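Side-chain contacts in sesquisabinene B synthase 2 (Santalum album, PDB 6A2A), which probably catalyses the magnesium-dependent cyclisation of farnesyl diphosphate to the sesquiterpene sesquisabinene B: residues A[128-131]-A[132-135]; A[330-333]-A[334-338]; A[519-522]-A[523-526]. All blocks are in the same frame, centred on the assembly; numbering follows the deposited sequence.

Overall arrangement
All three contacts are local, each joining residues about one helical turn apart, and they come in series along a predominantly helical chain. Contact 1 ends helix 121-133 in the N-terminal family region; contact 2 ends helix 325-337 in the metal-binding region; contact 3 begins helix 521-535 near the C-terminus. Contacts 1 and 2 lie on opposite sides of the chain's centre, their own centres about 46 Å apart. Contact 3 is the most central of the three, its centre about 17 Å from that of contact 1 and about 31 Å from that of contact 2. They lie on different helices without touching, and contact 2 is the one near magnesium ligands, F331 about 10 Å from D316 between side chains.

Contact 1. Residues A[128-131]-A[132-135]; sequences FRIM and RENG
R132 N and E133 N close the last regular turn of helix 121-133 on F128 O (3.1 Å) and R129 O (2.8 Å), after which N134 N turns to M131 O and G135, with positive phi, serves as the C-prime residue of a Schellman motif. On the flank bearing F128 and R132, the aromatic ring and the guanidinium approach with their planes 32° apart. F128 CZ lies over one guanidinium face, offset toward its rim, and comes 3.2 Å from R132 NE. The extended R132 chain continues past the ring to V138 O, L172 O and E177, while W174 adds a cation-pi contact; these several partners leave the guanidinium little freedom to turn.

The guanidinium of a second arginine, R129, reaches the following turn. The bend in its chain at chi3 (68°) folds the guanidinium back beside E133, and R129 NH1 donates to E133 OE2 at 3.0 Å in a salt bridge. OE2 sits at the guanidinium edge, in its plane, yet NH1 meets the syn side of the carboxylate from somewhat out of the carboxylate plane. R129 CG also lies 3.2 Å from E133 OE2, so the acid rests against the aliphatic chain as well as the charge.

At the helix end the N134 amide reaches back: ND2 donates to I130 O at 2.9 Å, almost straight (177°) and in the amide plane. The bond from N134 N to that same oxygen is weak, so the side chain supplies the stronger donor to this last-turn carbonyl.

The salt bridges extend outward, from D86 through R129 and E133 to R89. Acid and base thus alternate from helix 78-90 to helix 121-133 and back, which would probably keep all four groups charged although R129 is buried.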
# COMPACT_ATOMS: atom_id res chain seq x y z
N PHE A 128 -12.77 35.10 -28.78
CA PHE A 128 -13.57 35.32 -27.59
C PHE A 128 -13.32 34.18 -26.60
O PHE A 128 -13.05 34.40 -25.38
CB PHE A 128 -15.05 35.42 -27.94
CG PHE A 128 -15.98 35.50 -26.75
CD1 PHE A 128 -16.44 34.34 -26.11
CD2 PHE A 128 -16.39 36.72 -26.22
CE1 PHE A 128 -17.29 34.42 -25.02
CE2 PHE A 128 -17.22 36.79 -25.12
CZ PHE A 128 -17.68 35.64 -24.52
N ARG A 129 -13.38 32.97 -27.12
CA ARG A 129 -13.24 31.81 -26.20
C ARG A 129 -11.83 31.67 -25.64
O ARG A 129 -11.69 31.46 -24.41
CB ARG A 129 -13.69 30.51 -26.88
CG ARG A 129 -13.42 29.28 -26.02
CD ARG A 129 -14.20 28.06 -26.51
NE ARG A 129 -13.73 27.59 -27.82
CZ ARG A 129 -12.64 26.92 -28.06
NH1 ARG A 129 -11.80 26.59 -27.08
NH2 ARG A 129 -12.36 26.56 -29.32
N ILE A 130 -10.79 31.71 -26.47
CA ILE A 130 -9.45 31.48 -26.05
C ILE A 130 -9.04 32.57 -25.07
O ILE A 130 -8.32 32.31 -24.11
CB ILE A 130 -8.45 31.39 -27.22
CG1 ILE A 130 -8.82 30.31 -28.25
CG2 ILE A 130 -7.05 31.18 -26.70
CD1 ILE A 130 -8.56 28.91 -27.78
N MET A 131 -9.40 33.80 -25.41
CA MET A 131 -9.11 34.94 -24.46
C MET A 131 -9.74 34.66 -23.08
O MET A 131 -9.01 34.68 -22.07
CB MET A 131 -9.63 36.24 -25.04
CG MET A 131 -8.85 36.74 -26.27
SD MET A 131 -7.12 36.95 -26.02
CE MET A 131 -6.52 36.98 -27.71
N ARG A 132 -11.02 34.37 -23.03
CA ARG A 132 -11.70 34.17 -21.75
C ARG A 132 -11.19 32.93 -21.03
O ARG A 132 -11.02 32.98 -19.78
CB ARG A 132 -13.21 34.14 -21.91
CG ARG A 132 -13.84 35.50 -22.15
CD ARG A 132 -15.29 35.49 -21.85
NE ARG A 132 -15.97 36.76 -22.00
CZ ARG A 132 -17.15 37.07 -21.47
NH1 ARG A 132 -17.80 36.19 -20.71
NH2 ARG A 132 -17.69 38.24 -21.73
N GLU A 133 -10.90 31.85 -21.74
CA GLU A 133 -10.28 30.67 -21.05
C GLU A 133 -8.98 31.07 -20.37
O GLU A 133 -8.54 30.40 -19.44
CB GLU A 133 -9.97 29.57 -22.07
CG GLU A 133 -11.20 28.94 -22.64
CD GLU A 133 -10.94 28.01 -23.83
OE1 GLU A 133 -9.80 28.04 -24.34
OE2 GLU A 133 -11.83 27.19 -24.14
N ASN A 134 -8.32 32.14 -20.87
CA ASN A 134 -7.03 32.51 -20.31
C ASN A 134 -7.12 33.78 -19.46
O ASN A 134 -6.10 34.36 -19.16
CB ASN A 134 -5.99 32.68 -21.41
CG ASN A 134 -5.52 31.36 -21.93
OD1 ASN A 134 -4.60 30.79 -21.37
ND2 ASN A 134 -6.18 30.82 -22.94
N GLY A 135 -8.29 34.22 -19.08
CA GLY A 135 -8.39 35.26 -18.08
C GLY A 135 -8.30 36.65 -18.68
O GLY A 135 -8.09 37.64 -17.95

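Contact 2. Residues A[330-333]-A[334-338]; sequences LFTD and ITNRW
L330 to D333 each offer a carbonyl to the backbone N-H four residues on, I334 to R337, in regular helical bonds such as N336 N to T332 O at 2.9 Å; at W338, phi 50° ends helix 325-337 in a Schellman motif. D333 and R337 form a salt bridge. The arginine grips side-on, R337 NE to D333 OD1 at 2.9 Å and R337 NH2 to D333 OD2 at 2.7 Å, with both oxygens near the guanidinium plane. Seen from the carboxylate, both nitrogens come from above its plane, the two flat groups being turned 40° apart. With CG anti to the backbone N (chi1 175°), the D333 carboxylate swings along the helix toward R337. A water donating to D333 OD1 accepts from N336 ND2 at 3.0 Å, while N336 OD1 pairs with S385 OG.

Across the helix, T335 OG1 donates to F331 O at 2.8 Å. T335 N reaches that oxygen from the other face of its plane, so two bonds hold one carbonyl. L330 CD1 meets I334 CD1 at 3.9 Å, an apolar contact between successive turns.

F331 and T335 pack inward between helices 348-372 and 377-400. The F331 ring meets Y319 edge-to-face, T332 OG1 bonds Y319 OH, and the F331 side chain lies about 10 Å from that of D316, a magnesium ligand on helix 299-321 with no ion bound in this chain.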
# COMPACT_ATOMS: atom_id res chain seq x y z
N LEU A 330 -25.62 3.67 13.90
CA LEU A 330 -24.34 3.41 14.58
C LEU A 330 -23.15 3.75 13.65
O LEU A 330 -22.17 4.23 14.12
CB LEU A 330 -24.27 1.94 15.00
CG LEU A 330 -22.99 1.50 15.70
CD1 LEU A 330 -22.68 2.37 16.90
CD2 LEU A 330 -23.03 0.03 16.08
N PHE A 331 -23.25 3.40 12.37
CA PHE A 331 -22.19 3.80 11.39
C PHE A 331 -21.94 5.30 11.49
O PHE A 331 -20.78 5.79 11.60
CB PHE A 331 -22.61 3.33 10.00
CG PHE A 331 -21.52 3.30 8.95
CD1 PHE A 331 -20.82 4.44 8.59
CD2 PHE A 331 -21.25 2.12 8.29
CE1 PHE A 331 -19.90 4.40 7.56
CE2 PHE A 331 -20.30 2.07 7.27
CZ PHE A 331 -19.61 3.20 6.94
N THR A 332 -23.03 6.08 11.46
CA THR A 332 -22.97 7.52 11.46
C THR A 332 -22.38 8.01 12.79
O THR A 332 -21.51 8.87 12.83
CB THR A 332 -24.33 8.16 11.19
OG1 THR A 332 -24.80 7.72 9.91
CG2 THR A 332 -24.29 9.67 11.21
N ASP A 333 -22.81 7.44 13.89
CA ASP A 333 -22.30 7.86 15.23
C ASP A 333 -20.81 7.58 15.43
O ASP A 333 -20.04 8.42 15.99
CB ASP A 333 -23.14 7.13 16.30
CG ASP A 333 -22.64 7.40 17.72
OD1 ASP A 333 -22.57 8.55 18.12
OD2 ASP A 333 -22.32 6.41 18.41
N ILE A 334 -20.35 6.43 14.99
CA ILE A 334 -18.92 6.09 15.07
C ILE A 334 -18.13 7.12 14.27
O ILE A 334 -17.10 7.62 14.72
CB ILE A 334 -18.69 4.66 14.57
CG1 ILE A 334 -19.14 3.66 15.64
CG2 ILE A 334 -17.26 4.43 14.12
CD1 ILE A 334 -19.22 2.24 15.16
N THR A 335 -18.68 7.45 13.10
CA THR A 335 -17.94 8.36 12.20
C THR A 335 -17.89 9.75 12.85
O THR A 335 -16.84 10.38 12.94
CB THR A 335 -18.61 8.40 10.82
OG1 THR A 335 -18.59 7.07 10.31
CG2 THR A 335 -17.93 9.36 9.87
N ASN A 336 -19.04 10.21 13.39
CA ASN A 336 -19.16 11.51 14.03
C ASN A 336 -18.14 11.64 15.15
O ASN A 336 -17.53 12.68 15.31
CB ASN A 336 -20.54 11.76 14.64
CG ASN A 336 -21.63 12.04 13.63
OD1 ASN A 336 -21.36 12.35 12.47
ND2 ASN A 336 -22.88 11.87 14.06
N ARG A 337 -18.01 10.59 15.94
CA ARG A 337 -17.16 10.64 17.11
C ARG A 337 -15.74 10.14 16.82
O ARG A 337 -14.88 10.26 17.69
CB ARG A 337 -17.80 9.81 18.24
CG ARG A 337 -19.10 10.41 18.75
CD ARG A 337 -19.61 9.64 19.95
NE ARG A 337 -20.03 8.31 19.57
CZ ARG A 337 -19.33 7.19 19.79
NH1 ARG A 337 -18.20 7.24 20.47
NH2 ARG A 337 -19.79 6.02 19.34
N TRP A 338 -15.47 9.65 15.62
CA TRP A 338 -14.13 9.10 15.27
C TRP A 338 -13.63 8.09 16.32
O TRP A 338 -12.48 8.11 16.75
CB TRP A 338 -13.14 10.23 14.99
CG TRP A 338 -12.19 9.91 13.88
CD1 TRP A 338 -10.83 9.79 13.97
CD2 TRP A 338 -12.55 9.60 12.52
NE1 TRP A 338 -10.32 9.46 12.74
CE2 TRP A 338 -11.34 9.35 11.83
CE3 TRP A 338 -13.74 9.58 11.81
CZ2 TRP A 338 -11.32 9.04 10.47
CZ3 TRP A 338 -13.73 9.27 10.47
CH2 TRP A 338 -12.53 9.01 9.82
O HOH W 1 -22.97 11.10 17.00

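Contact 3. Residues A[519-522]-A[523-526]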
# COMPACT_ATOMS: atom_id res chain seq x y z
N GLU A 519 -4.21 27.50 -8.46
CA GLU A 519 -3.92 26.15 -9.00
C GLU A 519 -3.20 25.30 -7.95
O GLU A 519 -2.39 25.80 -7.18
CB GLU A 519 -3.07 26.26 -10.26
CG GLU A 519 -3.79 26.99 -11.39
CD GLU A 519 -4.99 26.29 -11.99
OE1 GLU A 519 -5.31 25.14 -11.55
OE2 GLU A 519 -5.66 26.90 -12.84
N PRO A 520 -3.47 24.00 -7.90
CA PRO A 520 -4.33 23.26 -8.82
C PRO A 520 -5.80 23.13 -8.40
O PRO A 520 -6.63 22.63 -9.17
CB PRO A 520 -3.73 21.86 -8.84
CG PRO A 520 -3.15 21.72 -7.46
CD PRO A 520 -2.61 23.10 -7.14
N PHE A 521 -6.16 23.64 -7.25
CA PHE A 521 -7.56 23.62 -6.77
C PHE A 521 -8.54 24.33 -7.71
O PHE A 521 -9.61 23.83 -7.90
CB PHE A 521 -7.68 24.20 -5.36
CG PHE A 521 -9.06 24.02 -4.78
CD1 PHE A 521 -9.50 22.78 -4.39
CD2 PHE A 521 -9.93 25.08 -4.68
CE1 PHE A 521 -10.78 22.61 -3.86
CE2 PHE A 521 -11.19 24.93 -4.13
CZ PHE A 521 -11.62 23.68 -3.75
N LEU A 522 -8.16 25.44 -8.38
CA LEU A 522 -9.05 26.05 -9.32
C LEU A 522 -9.44 25.06 -10.42
O LEU A 522 -10.59 25.00 -10.82
CB LEU A 522 -8.32 27.24 -9.96
CG LEU A 522 -8.08 28.42 -9.05
CD1 LEU A 522 -7.16 29.40 -9.77
CD2 LEU A 522 -9.38 29.08 -8.63
N SER A 523 -8.47 24.34 -10.94
CA SER A 523 -8.74 23.33 -11.99
C SER A 523 -9.59 22.15 -11.46
O SER A 523 -10.49 21.69 -12.19
CB SER A 523 -7.48 22.82 -12.56
OG SER A 523 -6.89 23.84 -13.35
N PHE A 524 -9.31 21.70 -10.23
CA PHE A 524 -10.03 20.54 -9.65
C PHE A 524 -11.52 20.89 -9.60
O PHE A 524 -12.36 20.05 -9.87
CB PHE A 524 -9.57 20.19 -8.24
CG PHE A 524 -8.16 19.74 -8.04
CD1 PHE A 524 -7.35 19.33 -9.11
CD2 PHE A 524 -7.58 19.76 -6.78
CE1 PHE A 524 -6.04 18.92 -8.89
CE2 PHE A 524 -6.29 19.36 -6.57
CZ PHE A 524 -5.50 18.94 -7.63
N THR A 525 -11.82 22.12 -9.18
CA THR A 525 -13.20 22.51 -8.91
C THR A 525 -14.02 22.53 -10.20
O THR A 525 -15.18 22.18 -10.22
CB THR A 525 -13.21 23.85 -8.15
OG1 THR A 525 -12.52 23.67 -6.91
CG2 THR A 525 -14.59 24.35 -7.85
N VAL A 526 -13.36 22.91 -11.31
CA VAL A 526 -14.01 22.92 -12.57
C VAL A 526 -14.06 21.49 -13.14
O VAL A 526 -15.08 21.13 -13.69
CB VAL A 526 -13.35 23.89 -13.56
CG1 VAL A 526 -14.12 23.82 -14.89
CG2 VAL A 526 -13.36 25.31 -13.00
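P520, preceded by a cis peptide bond, lies just before helix 521-535 of the helical class I terpene synthase fold and meets F524 of its first turn. The packed side is aromatic. The F524 ring lies beside the proline ring, CZ 3.6 Å from P520 CB, and one of its faces covers P520 O, which itself accepts from F524 N at 3.0 Å. F524 also touches S426 and T430 of helix 419-430, and F521 meets Y427 edge-to-face. Replacing F524 by alanine is likely to leave P520 O and the proline ring without the aromatic ring packed against them, and S426 and T430 without their neighbour.

The solvent side is polar and slighter. E519, exposed, bends at chi2 (-68°) to bring its carboxylate back over the turn, where S523 OG donates to the syn side of E519 OE1 at 2.7 Å; S523 N adds only a weak bond to this oxygen.

Back in the buried part, F521 O takes T525 N and T525 OG1 from opposite faces of its plane, each at 3.1 Å. The same hydroxyl oxygen stands over one face of the F521 ring, offset toward the rim, with T525 OG1 3.3 Å from F521 CZ.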